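Local coordinates for protein NANS (YJHS), A 9-O-acetyl N-acetylneuraminic acid esterase (Escherichia coli O157:H7 EDL933, PDB 3PT5) that removes the 9-O-acetyl group from 9-O-acetyl-N-acetylneuraminic acid, an esterase activity that probably lets the bacterium grow on this host sialic acid, at residues A[22-27]-A[185-190]; A[205-210]-A[255-260]; A[210-215]-A[260-265]; A[232-237]-A[264-269]. One frame throughout, in Å; residues are numbered along the deposited sequence.

Interaction 1 (A[22-27]-A[185-190]); sequences YVLTVA and GVCWMQ
Leu-24 has CG anti to its backbone N (chi1 -172°), while Cys-187 has SG anti to its carbonyl carbon (chi1 -64°). These turns bring the two ends together on one face of the sheet. Leu-24 CD2 lies 3.6 Å from Cys-187 SG, and the other methyl, CD1, reaches over to the carbonyl O of Gly-185. Val-26 is on the same face, with CG2 against CB of Cys-187.

On the other face, Trp-188 holds CG anti to its backbone N (chi1 176°). The six-membered part of the indole then folds back to Ala-27, whose CB is 3.7 Å from Trp-188 CE3. The indole NE1 is hydrogen-bonded to the hydroxyl of Tyr-257. Thr-25 is also on this face, and its OG1 bonds to Thr-171 of helix 162-176.

Four backbone hydrogen bonds join the strands. Thr-25 N donates to Gly-185 O (3.1 Å), and Cys-187 N donates to Thr-25 O (2.8 Å). Ala-27 N donates to Cys-187 O (2.8 Å), and Met-189 N to Ala-27 O (3.0 Å). The two middle bonds run nearly along the C=O axes. Cys-187 thus bonds to both Thr-25 and Ala-27, the residues on either side of its partner Val-26, as in a parallel pair. All the touching residues are buried. Strands 20-28 and 182-189 are neighbours in the central, mainly parallel sheet of the SGNH hydrolase fold.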
loop_
_atom_site.group_PDB
_atom_site.type_symbol
_atom_site.label_atom_id
_atom_site.label_comp_id
_atom_site.label_asym_id
_atom_site.label_seq_id
_atom_site.Cartn_x
_atom_site.Cartn_y
_atom_site.Cartn_z
ATOM N N TYR A 22 -5.485 -10.515 12.069
ATOM C CA TYR A 22 -4.263 -9.742 12.250
ATOM C C TYR A 22 -4.400 -8.612 11.240
ATOM O O TYR A 22 -4.607 -8.861 10.073
ATOM C CB TYR A 22 -3.044 -10.574 11.889
ATOM C CG TYR A 22 -2.596 -11.587 12.919
ATOM C CD1 TYR A 22 -1.281 -11.591 13.380
ATOM C CD2 TYR A 22 -3.453 -12.558 13.403
ATOM C CE1 TYR A 22 -0.838 -12.530 14.307
ATOM C CE2 TYR A 22 -3.015 -13.505 14.345
ATOM C CZ TYR A 22 -1.702 -13.470 14.795
ATOM O OH TYR A 22 -1.251 -14.396 15.728
ATOM N N VAL A 23 -4.296 -7.389 11.726
ATOM C CA VAL A 23 -4.625 -6.179 10.973
ATOM C C VAL A 23 -3.320 -5.494 10.549
ATOM O O VAL A 23 -2.412 -5.315 11.360
ATOM C CB VAL A 23 -5.520 -5.213 11.797
ATOM C CG1 VAL A 23 -5.667 -3.875 11.090
ATOM C CG2 VAL A 23 -6.910 -5.823 12.079
ATOM N N LEU A 24 -3.221 -5.158 9.258
ATOM C CA LEU A 24 -2.071 -4.411 8.748
ATOM C C LEU A 24 -2.616 -3.247 7.928
ATOM O O LEU A 24 -3.410 -3.463 7.030
ATOM C CB LEU A 24 -1.192 -5.323 7.888
ATOM C CG LEU A 24 0.157 -4.813 7.389
ATOM C CD1 LEU A 24 1.183 -4.734 8.554
ATOM C CD2 LEU A 24 0.664 -5.726 6.283
ATOM N N THR A 25 -2.225 -2.019 8.282
ATOM C CA THR A 25 -2.613 -0.833 7.515
ATOM C C THR A 25 -1.563 -0.585 6.433
ATOM O O THR A 25 -0.400 -0.742 6.671
ATOM C CB THR A 25 -2.724 0.388 8.434
ATOM O OG1 THR A 25 -3.822 0.162 9.332
ATOM C CG2 THR A 25 -3.008 1.666 7.642
ATOM N N VAL A 26 -2.011 -0.190 5.243
ATOM C CA VAL A 26 -1.120 0.070 4.117
ATOM C C VAL A 26 -1.430 1.475 3.673
ATOM O O VAL A 26 -2.595 1.789 3.413
ATOM C CB VAL A 26 -1.315 -0.951 2.964
ATOM C CG1 VAL A 26 -0.342 -0.649 1.827
ATOM C CG2 VAL A 26 -1.055 -2.355 3.499
ATOM N N ALA A 27 -0.416 2.345 3.647
ATOM C CA ALA A 27 -0.689 3.758 3.373
ATOM C C ALA A 27 0.482 4.424 2.652
ATOM O O ALA A 27 1.606 3.873 2.573
ATOM C CB ALA A 27 -0.994 4.478 4.693
ATOM N N GLY A 185 0.868 -3.355 12.503
ATOM C CA GLY A 185 1.594 -2.128 12.160
ATOM C C GLY A 185 1.147 -1.535 10.842
ATOM O O GLY A 185 0.110 -1.914 10.308
ATOM N N VAL A 186 1.916 -0.538 10.381
ATOM C CA VAL A 186 1.617 0.216 9.167
ATOM C C VAL A 186 2.723 -0.052 8.156
ATOM O O VAL A 186 3.893 0.062 8.478
ATOM C CB VAL A 186 1.558 1.740 9.453
ATOM C CG1 VAL A 186 1.326 2.562 8.176
ATOM C CG2 VAL A 186 0.482 2.071 10.511
ATOM N N CYS A 187 2.337 -0.415 6.943
ATOM C CA CYS A 187 3.245 -0.430 5.800
ATOM C C CYS A 187 3.046 0.891 5.085
ATOM O O CYS A 187 2.003 1.147 4.510
ATOM C CB CYS A 187 2.932 -1.604 4.853
ATOM S SG CYS A 187 3.208 -3.193 5.671
ATOM N N TRP A 188 4.083 1.711 5.122
ATOM C CA TRP A 188 4.056 3.087 4.615
ATOM C C TRP A 188 5.044 3.197 3.466
ATOM O O TRP A 188 6.205 2.899 3.667
ATOM C CB TRP A 188 4.534 3.992 5.747
ATOM C CG TRP A 188 4.663 5.424 5.395
ATOM C CD1 TRP A 188 5.828 6.099 5.169
ATOM C CD2 TRP A 188 3.596 6.383 5.208
ATOM N NE1 TRP A 188 5.558 7.424 4.872
ATOM C CE2 TRP A 188 4.202 7.615 4.867
ATOM C CE3 TRP A 188 2.191 6.310 5.264
ATOM C CZ2 TRP A 188 3.458 8.779 4.617
ATOM C CZ3 TRP A 188 1.447 7.472 5.004
ATOM C CH2 TRP A 188 2.088 8.687 4.699
ATOM N N MET A 189 4.605 3.663 2.281
ATOM C CA MET A 189 5.551 3.993 1.216
ATOM C C MET A 189 5.125 5.312 0.673
ATOM O O MET A 189 4.107 5.403 0.004
ATOM C CB MET A 189 5.575 2.956 0.078
ATOM C CG MET A 189 6.175 1.664 0.553
ATOM S SD MET A 189 6.155 0.318 -0.599
ATOM C CE MET A 189 7.344 0.871 -1.813
ATOM N N GLN A 190 5.904 6.335 1.005
ATOM C CA GLN A 190 5.578 7.694 0.631
ATOM C C GLN A 190 6.830 8.549 0.666
ATOM O O GLN A 190 7.753 8.300 1.445
ATOM C CB GLN A 190 4.562 8.244 1.614
ATOM C CG GLN A 190 3.888 9.524 1.167
ATOM C CD GLN A 190 4.715 10.749 1.458
ATOM O OE1 GLN A 190 5.443 10.779 2.435
ATOM N NE2 GLN A 190 4.585 11.783 0.620
#

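Interaction 2 (A[205-210]-A[255-260]); sequences QHFNHM and GNYQNN
Helix 203-218 of this SGNH hydrolase packs here on the loop that leads into edge strand 265-268. Phe-207, Tyr-257 and Asn-208 carry most of the contact. The two rings form a T-shaped (edge-to-face) pair, with centroids 4.9 Å apart and planes at 82°. Phe-207 has CG anti to its backbone N (chi1 174°), which turns its ring toward the loop. Tyr-257 CE1 stands over the centre of that ring and is 3.6 Å from Phe-207 CZ. The tyrosine hydroxyl reaches the end of strand 182-189, hydrogen-bonding with Trp-188 NE1 and with Gln-190 O just beyond it.

Beside the rings, Asn-208 meets two loop amides tip to tip. Its OD1 accepts from Asn-260 ND2 at 2.9 Å and from Asn-256 ND2 at 3.2 Å. Both donors lie above the carbonyl plane, yet both bonds are fairly straight at hydrogen. Asn-260 ND2 also donates to Asn-256 O within the loop, while its OD1 accepts from Leu-262 N. The double grip on OD1 fixes which way the Asn-208 amide is turned. Its other end is held through a water, which accepts from Asn-208 ND2 at 2.9 Å and donates to Asn-256 OD1 at 2.8 Å.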
loop_
_atom_site.group_PDB
_atom_site.type_symbol
_atom_site.label_atom_id
_atom_site.label_comp_id
_atom_site.label_asym_id
_atom_site.label_seq_id
_atom_site.Cartn_x
_atom_site.Cartn_y
_atom_site.Cartn_z
ATOM N N GLN A 205 9.862 16.427 9.622
ATOM C CA GLN A 205 9.036 16.838 10.746
ATOM C C GLN A 205 7.545 16.623 10.518
ATOM O O GLN A 205 6.844 16.239 11.442
ATOM C CB GLN A 205 9.353 18.254 11.224
ATOM C CG GLN A 205 10.663 18.343 12.052
ATOM C CD GLN A 205 10.927 17.119 12.967
ATOM O OE1 GLN A 205 10.200 16.859 13.943
ATOM N NE2 GLN A 205 11.992 16.377 12.656
ATOM N N HIS A 206 7.062 16.837 9.288
ATOM C CA HIS A 206 5.649 16.573 8.983
ATOM C C HIS A 206 5.308 15.114 9.193
ATOM O O HIS A 206 4.282 14.790 9.805
ATOM C CB HIS A 206 5.267 16.971 7.548
ATOM C CG HIS A 206 5.141 18.447 7.339
ATOM N ND1 HIS A 206 5.562 19.076 6.186
ATOM C CD2 HIS A 206 4.657 19.422 8.142
ATOM C CE1 HIS A 206 5.338 20.374 6.285
ATOM N NE2 HIS A 206 4.792 20.611 7.465
ATOM N N PHE A 207 6.164 14.236 8.670
ATOM C CA PHE A 207 6.000 12.793 8.845
ATOM C C PHE A 207 6.043 12.401 10.329
ATOM O O PHE A 207 5.143 11.699 10.812
ATOM C CB PHE A 207 7.077 12.033 8.063
ATOM C CG PHE A 207 7.067 10.547 8.315
ATOM C CD1 PHE A 207 6.088 9.733 7.731
ATOM C CD2 PHE A 207 7.995 9.965 9.170
ATOM C CE1 PHE A 207 6.075 8.367 7.979
ATOM C CE2 PHE A 207 7.972 8.562 9.443
ATOM C CZ PHE A 207 7.026 7.781 8.841
ATOM N N ASN A 208 7.065 12.873 11.044
ATOM C CA ASN A 208 7.192 12.526 12.462
ATOM C C ASN A 208 5.983 12.974 13.242
ATOM O O ASN A 208 5.487 12.235 14.074
ATOM C CB ASN A 208 8.444 13.124 13.079
ATOM C CG ASN A 208 9.707 12.402 12.662
ATOM O OD1 ASN A 208 9.747 11.690 11.649
ATOM N ND2 ASN A 208 10.748 12.558 13.460
ATOM N N HIS A 209 5.484 14.177 12.960
ATOM C CA HIS A 209 4.320 14.675 13.674
ATOM C C HIS A 209 3.076 13.832 13.417
ATOM O O HIS A 209 2.254 13.596 14.313
ATOM C CB HIS A 209 4.085 16.149 13.328
ATOM C CG HIS A 209 5.111 17.066 13.923
ATOM N ND1 HIS A 209 5.441 18.283 13.362
ATOM C CD2 HIS A 209 5.871 16.948 15.039
ATOM C CE1 HIS A 209 6.370 18.870 14.101
ATOM N NE2 HIS A 209 6.643 18.085 15.127
ATOM N N MET A 210 2.943 13.345 12.187
ATOM C CA MET A 210 1.807 12.496 11.840
ATOM C C MET A 210 1.874 11.126 12.503
ATOM O O MET A 210 0.863 10.567 12.938
ATOM C CB MET A 210 1.688 12.356 10.326
ATOM C CG MET A 210 0.321 11.933 9.933
ATOM S SD MET A 210 0.063 11.641 8.167
ATOM C CE MET A 210 0.955 10.106 7.941
ATOM N N GLY A 255 16.193 9.183 4.255
ATOM C CA GLY A 255 17.150 9.007 5.346
ATOM C C GLY A 255 16.443 9.092 6.691
ATOM O O GLY A 255 16.786 8.363 7.635
ATOM N N ASN A 256 15.410 9.922 6.764
ATOM C CA ASN A 256 14.653 10.068 7.984
ATOM C C ASN A 256 13.874 8.800 8.369
ATOM O O ASN A 256 13.464 8.626 9.513
ATOM C CB ASN A 256 13.725 11.269 7.899
ATOM C CG ASN A 256 13.024 11.537 9.206
ATOM O OD1 ASN A 256 13.674 11.759 10.249
ATOM N ND2 ASN A 256 11.692 11.550 9.169
ATOM N N TYR A 257 13.649 7.924 7.402
ATOM C CA TYR A 257 13.011 6.630 7.685
ATOM C C TYR A 257 14.004 5.640 8.292
ATOM O O TYR A 257 13.595 4.635 8.866
ATOM C CB TYR A 257 12.443 6.027 6.409
ATOM C CG TYR A 257 11.285 6.804 5.809
ATOM C CD1 TYR A 257 10.272 7.347 6.610
ATOM C CD2 TYR A 257 11.182 6.968 4.433
ATOM C CE1 TYR A 257 9.202 8.071 6.040
ATOM C CE2 TYR A 257 10.123 7.668 3.858
ATOM C CZ TYR A 257 9.134 8.212 4.646
ATOM O OH TYR A 257 8.097 8.916 4.049
ATOM N N GLN A 258 15.295 5.936 8.137
ATOM C CA GLN A 258 16.396 5.068 8.572
ATOM C C GLN A 258 17.051 5.571 9.857
ATOM O O GLN A 258 17.683 4.803 10.591
ATOM C CB GLN A 258 17.473 5.025 7.481
ATOM C CG GLN A 258 17.008 4.464 6.167
ATOM C CD GLN A 258 17.944 4.773 5.001
ATOM O OE1 GLN A 258 19.104 4.361 4.994
ATOM N NE2 GLN A 258 17.417 5.466 3.985
ATOM N N ASN A 259 16.944 6.872 10.104
ATOM C CA ASN A 259 17.551 7.497 11.273
ATOM C C ASN A 259 16.533 8.297 12.071
ATOM O O ASN A 259 16.844 9.359 12.615
ATOM C CB ASN A 259 18.707 8.409 10.840
ATOM C CG ASN A 259 19.804 7.652 10.141
ATOM O OD1 ASN A 259 20.374 6.709 10.689
ATOM N ND2 ASN A 259 20.098 8.050 8.900
ATOM N N ASN A 260 15.326 7.762 12.188
ATOM C CA ASN A 260 14.255 8.489 12.845
ATOM C C ASN A 260 14.448 8.612 14.367
ATOM O O ASN A 260 14.976 7.697 15.002
ATOM C CB ASN A 260 12.925 7.818 12.528
ATOM C CG ASN A 260 11.786 8.780 12.580
ATOM O OD1 ASN A 260 11.276 9.084 13.646
ATOM N ND2 ASN A 260 11.407 9.309 11.433
HETATM O O HOH W 1 13.496 11.773 13.030
#

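Interaction 3 (A[210-215]-A[260-265]); sequences MVEAFR and NILANI
The guanidinium of Arg-215 is the flat group of this contact. Val-211 CG1, one helical turn earlier, lies over one face, 3.7 Å above the plane and toward the rim. The edge is turned to the loop backbone. There NH1 donates to Ala-263 O at 2.7 Å, with the oxygen close to the guanidinium plane and the nitrogen in the carbonyl plane. NH2 makes a weak bond to the same oxygen and another weak one, 3.5 Å long, to Asn-264 O. A stronger partner of NH2 is Ala-231 O, just before strand 233-236. The chain of Arg-215 is extended from CG to NE, which carries the charged end across from helix to loop.

Leu-262 fills the apolar part. Its CD1 is 3.9 Å from Val-211 CB, and the two side chains slide past each other in opposite directions. Its CD2 is 3.8 Å from Glu-212 CG, where the two chains cross at about a right angle. Farther along, Ile-265 CD1 meets Val-211 CG1 tip to tip at 4.1 Å.

The loop is shaped by an Asx turn, in which Asn-260 OD1 accepts from Leu-262 N at 2.8 Å. Asn-264 is in a left-handed conformation (phi 64°, psi 44°) and ties its ND2 to Asp-230 O. This is a surface contact, in which an arginine caught by loop carbonyls joins a helix to the lead-in of the edge strand of the alpha/beta SGNH hydrolase fold.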
loop_
_atom_site.group_PDB
_atom_site.type_symbol
_atom_site.label_atom_id
_atom_site.label_comp_id
_atom_site.label_asym_id
_atom_site.label_seq_id
_atom_site.Cartn_x
_atom_site.Cartn_y
_atom_site.Cartn_z
ATOM N N MET A 210 2.943 13.345 12.187
ATOM C CA MET A 210 1.807 12.496 11.840
ATOM C C MET A 210 1.874 11.126 12.503
ATOM O O MET A 210 0.863 10.567 12.938
ATOM C CB MET A 210 1.688 12.356 10.326
ATOM C CG MET A 210 0.321 11.933 9.933
ATOM S SD MET A 210 0.063 11.641 8.167
ATOM C CE MET A 210 0.955 10.106 7.941
ATOM N N VAL A 211 3.072 10.563 12.553
ATOM C CA VAL A 211 3.257 9.298 13.261
ATOM C C VAL A 211 2.943 9.468 14.755
ATOM O O VAL A 211 2.257 8.644 15.325
ATOM C CB VAL A 211 4.666 8.753 13.093
ATOM C CG1 VAL A 211 4.836 7.518 13.925
ATOM C CG2 VAL A 211 4.952 8.438 11.629
ATOM N N GLU A 212 3.416 10.541 15.379
ATOM C CA GLU A 212 3.067 10.752 16.795
ATOM C C GLU A 212 1.553 10.955 17.003
ATOM O O GLU A 212 0.994 10.470 17.994
ATOM C CB GLU A 212 3.819 11.933 17.418
ATOM C CG GLU A 212 5.332 11.931 17.314
ATOM C CD GLU A 212 5.943 13.276 17.697
ATOM O OE1 GLU A 212 5.626 14.313 17.058
ATOM O OE2 GLU A 212 6.777 13.306 18.630
ATOM N N ALA A 213 0.899 11.654 16.080
ATOM C CA ALA A 213 -0.553 11.862 16.170
ATOM C C ALA A 213 -1.302 10.537 16.032
ATOM O O ALA A 213 -2.244 10.253 16.775
ATOM C CB ALA A 213 -1.036 12.874 15.118
ATOM N N PHE A 214 -0.870 9.721 15.077
ATOM C CA PHE A 214 -1.431 8.399 14.862
ATOM C C PHE A 214 -1.357 7.569 16.162
ATOM O O PHE A 214 -2.335 6.933 16.573
ATOM C CB PHE A 214 -0.680 7.706 13.700
ATOM C CG PHE A 214 -1.207 6.324 13.356
ATOM C CD1 PHE A 214 -2.270 6.168 12.472
ATOM C CD2 PHE A 214 -0.591 5.166 13.877
ATOM C CE1 PHE A 214 -2.754 4.891 12.120
ATOM C CE2 PHE A 214 -1.059 3.882 13.541
ATOM C CZ PHE A 214 -2.142 3.730 12.654
ATOM N N ARG A 215 -0.194 7.578 16.795
ATOM C CA ARG A 215 0.040 6.791 18.011
ATOM C C ARG A 215 -0.802 7.288 19.189
ATOM O O ARG A 215 -1.361 6.468 19.923
ATOM C CB ARG A 215 1.533 6.745 18.336
ATOM C CG ARG A 215 2.289 5.922 17.307
ATOM C CD ARG A 215 3.805 5.962 17.481
ATOM N NE ARG A 215 4.414 4.966 16.598
ATOM C CZ ARG A 215 5.723 4.757 16.410
ATOM N NH1 ARG A 215 6.658 5.463 17.044
ATOM N NH2 ARG A 215 6.098 3.797 15.557
ATOM N N ASN A 260 15.326 7.762 12.188
ATOM C CA ASN A 260 14.255 8.489 12.845
ATOM C C ASN A 260 14.448 8.612 14.367
ATOM O O ASN A 260 14.976 7.697 15.002
ATOM C CB ASN A 260 12.925 7.818 12.528
ATOM C CG ASN A 260 11.786 8.780 12.580
ATOM O OD1 ASN A 260 11.276 9.084 13.646
ATOM N ND2 ASN A 260 11.407 9.309 11.433
ATOM N N ILE A 261 13.990 9.727 14.938
ATOM C CA ILE A 261 14.037 9.925 16.392
ATOM C C ILE A 261 12.956 9.121 17.112
ATOM O O ILE A 261 13.093 8.800 18.288
ATOM C CB ILE A 261 13.962 11.423 16.803
ATOM C CG1 ILE A 261 12.719 12.102 16.231
ATOM C CG2 ILE A 261 15.223 12.154 16.359
ATOM C CD1 ILE A 261 11.568 12.259 17.207
ATOM N N LEU A 262 11.902 8.747 16.389
ATOM C CA LEU A 262 10.826 7.964 16.981
ATOM C C LEU A 262 11.134 6.462 17.041
ATOM O O LEU A 262 11.899 5.927 16.224
ATOM C CB LEU A 262 9.525 8.176 16.200
ATOM C CG LEU A 262 9.004 9.607 16.091
ATOM C CD1 LEU A 262 7.818 9.721 15.128
ATOM C CD2 LEU A 262 8.648 10.147 17.481
ATOM N N ALA A 263 10.530 5.786 18.014
ATOM C CA ALA A 263 10.704 4.343 18.165
ATOM C C ALA A 263 9.968 3.600 17.040
ATOM O O ALA A 263 8.922 4.052 16.559
ATOM C CB ALA A 263 10.155 3.898 19.528
ATOM N N ASN A 264 10.534 2.459 16.641
ATOM C CA ASN A 264 9.841 1.488 15.797
ATOM C C ASN A 264 9.497 2.032 14.425
ATOM O O ASN A 264 8.411 1.809 13.912
ATOM C CB ASN A 264 8.615 0.928 16.517
ATOM C CG ASN A 264 8.991 0.170 17.779
ATOM O OD1 ASN A 264 10.110 -0.358 17.892
ATOM N ND2 ASN A 264 8.065 0.108 18.721
ATOM N N ILE A 265 10.463 2.720 13.835
ATOM C CA ILE A 265 10.352 3.136 12.457
ATOM C C ILE A 265 11.342 2.247 11.731
ATOM O O ILE A 265 12.559 2.361 11.946
ATOM C CB ILE A 265 10.659 4.651 12.265
ATOM C CG1 ILE A 265 9.780 5.523 13.188
ATOM C CG2 ILE A 265 10.550 5.055 10.764
ATOM C CD1 ILE A 265 8.269 5.538 12.885
#

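Interaction 4 (A[232-237]-A[264-269]); sequences PWFCGD and NIIFVD
This is a parallel strand pair at one margin of the central sheet of the SGNH hydrolase fold. Strand 265-268 is the outermost strand, and strand 233-236 sits between it and strand 182-189. Five backbone hydrogen bonds join the pair. Ile-266 N to Trp-233 O is the straightest, at 2.8 Å and 178°. Cys-235 N reaches Ile-266 O at 2.7 Å, and the donor stands above that carbonyl plane. Val-268 N to Cys-235 O, Trp-233 N to Asn-264 O and Asp-237 N to Val-268 O complete the set.

On one face, Ile-266 lies alongside Phe-234, with CB 3.9 Å from Phe-234 CD1. Its CD1 extends to Pro-232 CB at 3.6 Å. Val-268 CG2 packs on Phe-234 CB, and helix 315-335 covers this face through Ile-330 and Phe-333. The other face carries Trp-233, Cys-235, Ile-265 and Phe-267. Here Cys-235 SG is 3.9 Å from Ile-265 CG2.

At the C-terminal end the side chains of Asp-237 and Asp-269 lie side by side, their charged atoms not touching. Asp-237 forms a salt bridge with Lys-243 and a hydrogen bond with Tyr-250, and Asp-269 a salt bridge with Arg-325; the two cations probably offset the like charges. Phe-267 has CG anti to its backbone N (chi1 -176°), which puts its CZ 3.6 Å from Asp-237 CG.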
loop_
_atom_site.group_PDB
_atom_site.type_symbol
_atom_site.label_atom_id
_atom_site.label_comp_id
_atom_site.label_asym_id
_atom_site.label_seq_id
_atom_site.Cartn_x
_atom_site.Cartn_y
_atom_site.Cartn_z
ATOM N N PRO A 232 4.731 -0.492 15.027
ATOM C CA PRO A 232 5.716 -0.265 13.987
ATOM C C PRO A 232 5.156 0.311 12.676
ATOM O O PRO A 232 4.077 -0.079 12.200
ATOM C CB PRO A 232 6.292 -1.661 13.716
ATOM C CG PRO A 232 5.241 -2.605 14.132
ATOM C CD PRO A 232 4.521 -1.930 15.279
ATOM N N TRP A 233 5.926 1.225 12.128
ATOM C CA TRP A 233 5.770 1.717 10.766
ATOM C C TRP A 233 6.912 1.125 9.956
ATOM O O TRP A 233 8.071 1.436 10.182
ATOM C CB TRP A 233 5.812 3.244 10.698
ATOM C CG TRP A 233 4.540 3.846 11.170
ATOM C CD1 TRP A 233 3.942 3.610 12.367
ATOM C CD2 TRP A 233 3.711 4.797 10.478
ATOM N NE1 TRP A 233 2.782 4.345 12.477
ATOM C CE2 TRP A 233 2.615 5.085 11.327
ATOM C CE3 TRP A 233 3.783 5.421 9.224
ATOM C CZ2 TRP A 233 1.582 5.972 10.954
ATOM C CZ3 TRP A 233 2.764 6.318 8.856
ATOM C CH2 TRP A 233 1.685 6.584 9.721
ATOM N N PHE A 234 6.552 0.280 9.003
ATOM C CA PHE A 234 7.487 -0.300 8.057
ATOM C C PHE A 234 7.512 0.588 6.834
ATOM O O PHE A 234 6.545 0.660 6.067
ATOM C CB PHE A 234 7.066 -1.716 7.706
ATOM C CG PHE A 234 6.983 -2.602 8.897
ATOM C CD1 PHE A 234 8.138 -3.200 9.422
ATOM C CD2 PHE A 234 5.765 -2.790 9.532
ATOM C CE1 PHE A 234 8.053 -4.035 10.555
ATOM C CE2 PHE A 234 5.668 -3.609 10.661
ATOM C CZ PHE A 234 6.819 -4.216 11.183
ATOM N N CYS A 235 8.587 1.349 6.727
ATOM C CA CYS A 235 8.635 2.414 5.725
ATOM C C CYS A 235 9.471 1.925 4.550
ATOM O O CYS A 235 10.666 1.633 4.691
ATOM C CB CYS A 235 9.232 3.677 6.340
ATOM S SG CYS A 235 8.270 4.292 7.696
ATOM N N GLY A 236 8.850 1.811 3.386
ATOM C CA GLY A 236 9.525 1.258 2.227
ATOM C C GLY A 236 10.268 2.289 1.402
ATOM O O GLY A 236 9.928 3.475 1.368
ATOM N N ASP A 237 11.269 1.794 0.696
ATOM C CA ASP A 237 12.069 2.601 -0.217
ATOM C C ASP A 237 11.278 2.963 -1.498
ATOM O O ASP A 237 10.070 2.657 -1.636
ATOM C CB ASP A 237 13.335 1.788 -0.552
ATOM C CG ASP A 237 14.559 2.656 -0.901
ATOM O OD1 ASP A 237 14.437 3.898 -1.004
ATOM O OD2 ASP A 237 15.658 2.065 -1.072
ATOM N N ASN A 264 10.534 2.459 16.641
ATOM C CA ASN A 264 9.841 1.488 15.797
ATOM C C ASN A 264 9.497 2.032 14.425
ATOM O O ASN A 264 8.411 1.809 13.912
ATOM C CB ASN A 264 8.615 0.928 16.517
ATOM C CG ASN A 264 8.991 0.170 17.779
ATOM O OD1 ASN A 264 10.110 -0.358 17.892
ATOM N ND2 ASN A 264 8.065 0.108 18.721
ATOM N N ILE A 265 10.463 2.720 13.835
ATOM C CA ILE A 265 10.352 3.136 12.457
ATOM C C ILE A 265 11.342 2.247 11.731
ATOM O O ILE A 265 12.559 2.361 11.946
ATOM C CB ILE A 265 10.659 4.651 12.265
ATOM C CG1 ILE A 265 9.780 5.523 13.188
ATOM C CG2 ILE A 265 10.550 5.055 10.764
ATOM C CD1 ILE A 265 8.269 5.538 12.885
ATOM N N ILE A 266 10.822 1.351 10.885
ATOM C CA ILE A 266 11.663 0.312 10.301
ATOM C C ILE A 266 11.751 0.506 8.788
ATOM O O ILE A 266 10.747 0.396 8.088
ATOM C CB ILE A 266 11.144 -1.090 10.662
ATOM C CG1 ILE A 266 11.119 -1.283 12.183
ATOM C CG2 ILE A 266 12.010 -2.199 10.051
ATOM C CD1 ILE A 266 9.750 -1.199 12.738
ATOM N N PHE A 267 12.959 0.807 8.314
ATOM C CA PHE A 267 13.203 1.018 6.894
ATOM C C PHE A 267 13.274 -0.304 6.148
ATOM O O PHE A 267 14.039 -1.224 6.508
ATOM C CB PHE A 267 14.491 1.808 6.673
ATOM C CG PHE A 267 14.748 2.150 5.243
ATOM C CD1 PHE A 267 13.875 2.975 4.521
ATOM C CD2 PHE A 267 15.902 1.692 4.623
ATOM C CE1 PHE A 267 14.167 3.299 3.171
ATOM C CE2 PHE A 267 16.175 2.003 3.293
ATOM C CZ PHE A 267 15.332 2.813 2.587
ATOM N N VAL A 268 12.461 -0.411 5.102
ATOM C CA VAL A 268 12.413 -1.612 4.298
ATOM C C VAL A 268 12.935 -1.298 2.900
ATOM O O VAL A 268 12.324 -0.517 2.195
ATOM C CB VAL A 268 10.952 -2.191 4.213
ATOM C CG1 VAL A 268 10.944 -3.420 3.345
ATOM C CG2 VAL A 268 10.412 -2.512 5.586
ATOM N N ASP A 269 14.048 -1.908 2.482
ATOM C CA ASP A 269 14.522 -1.673 1.130
ATOM C C ASP A 269 14.563 -2.911 0.247
ATOM O O ASP A 269 14.339 -4.023 0.731
ATOM C CB ASP A 269 15.838 -0.879 1.140
ATOM C CG ASP A 269 16.995 -1.652 1.701
ATOM O OD1 ASP A 269 16.830 -2.798 2.167
ATOM O OD2 ASP A 269 18.122 -1.088 1.658
#

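How the interactions relate
From the N terminus, interaction 1 comes first. It closes a long loop by pairing strand 20-28 with strand 182-189, and it ends before the others begin. Helix 203-218 follows, and its successive turns open interactions 2 and 3. Strand 233-236 then opens interaction 4. Residues 255-260, 260-265 and 264-269 close the three in the same order, so interactions 2 and 3 cross, as do 2 and 4. Interactions 3 and 4 share Asn-264 and Ile-265. Strand 233-236 bonds to strand 182-189, which continues the sheet from interaction 1 to interaction 4. Trp-188, Tyr-257 and Trp-233 join that sheet to helix 203-218 and the loop before strand 265-268.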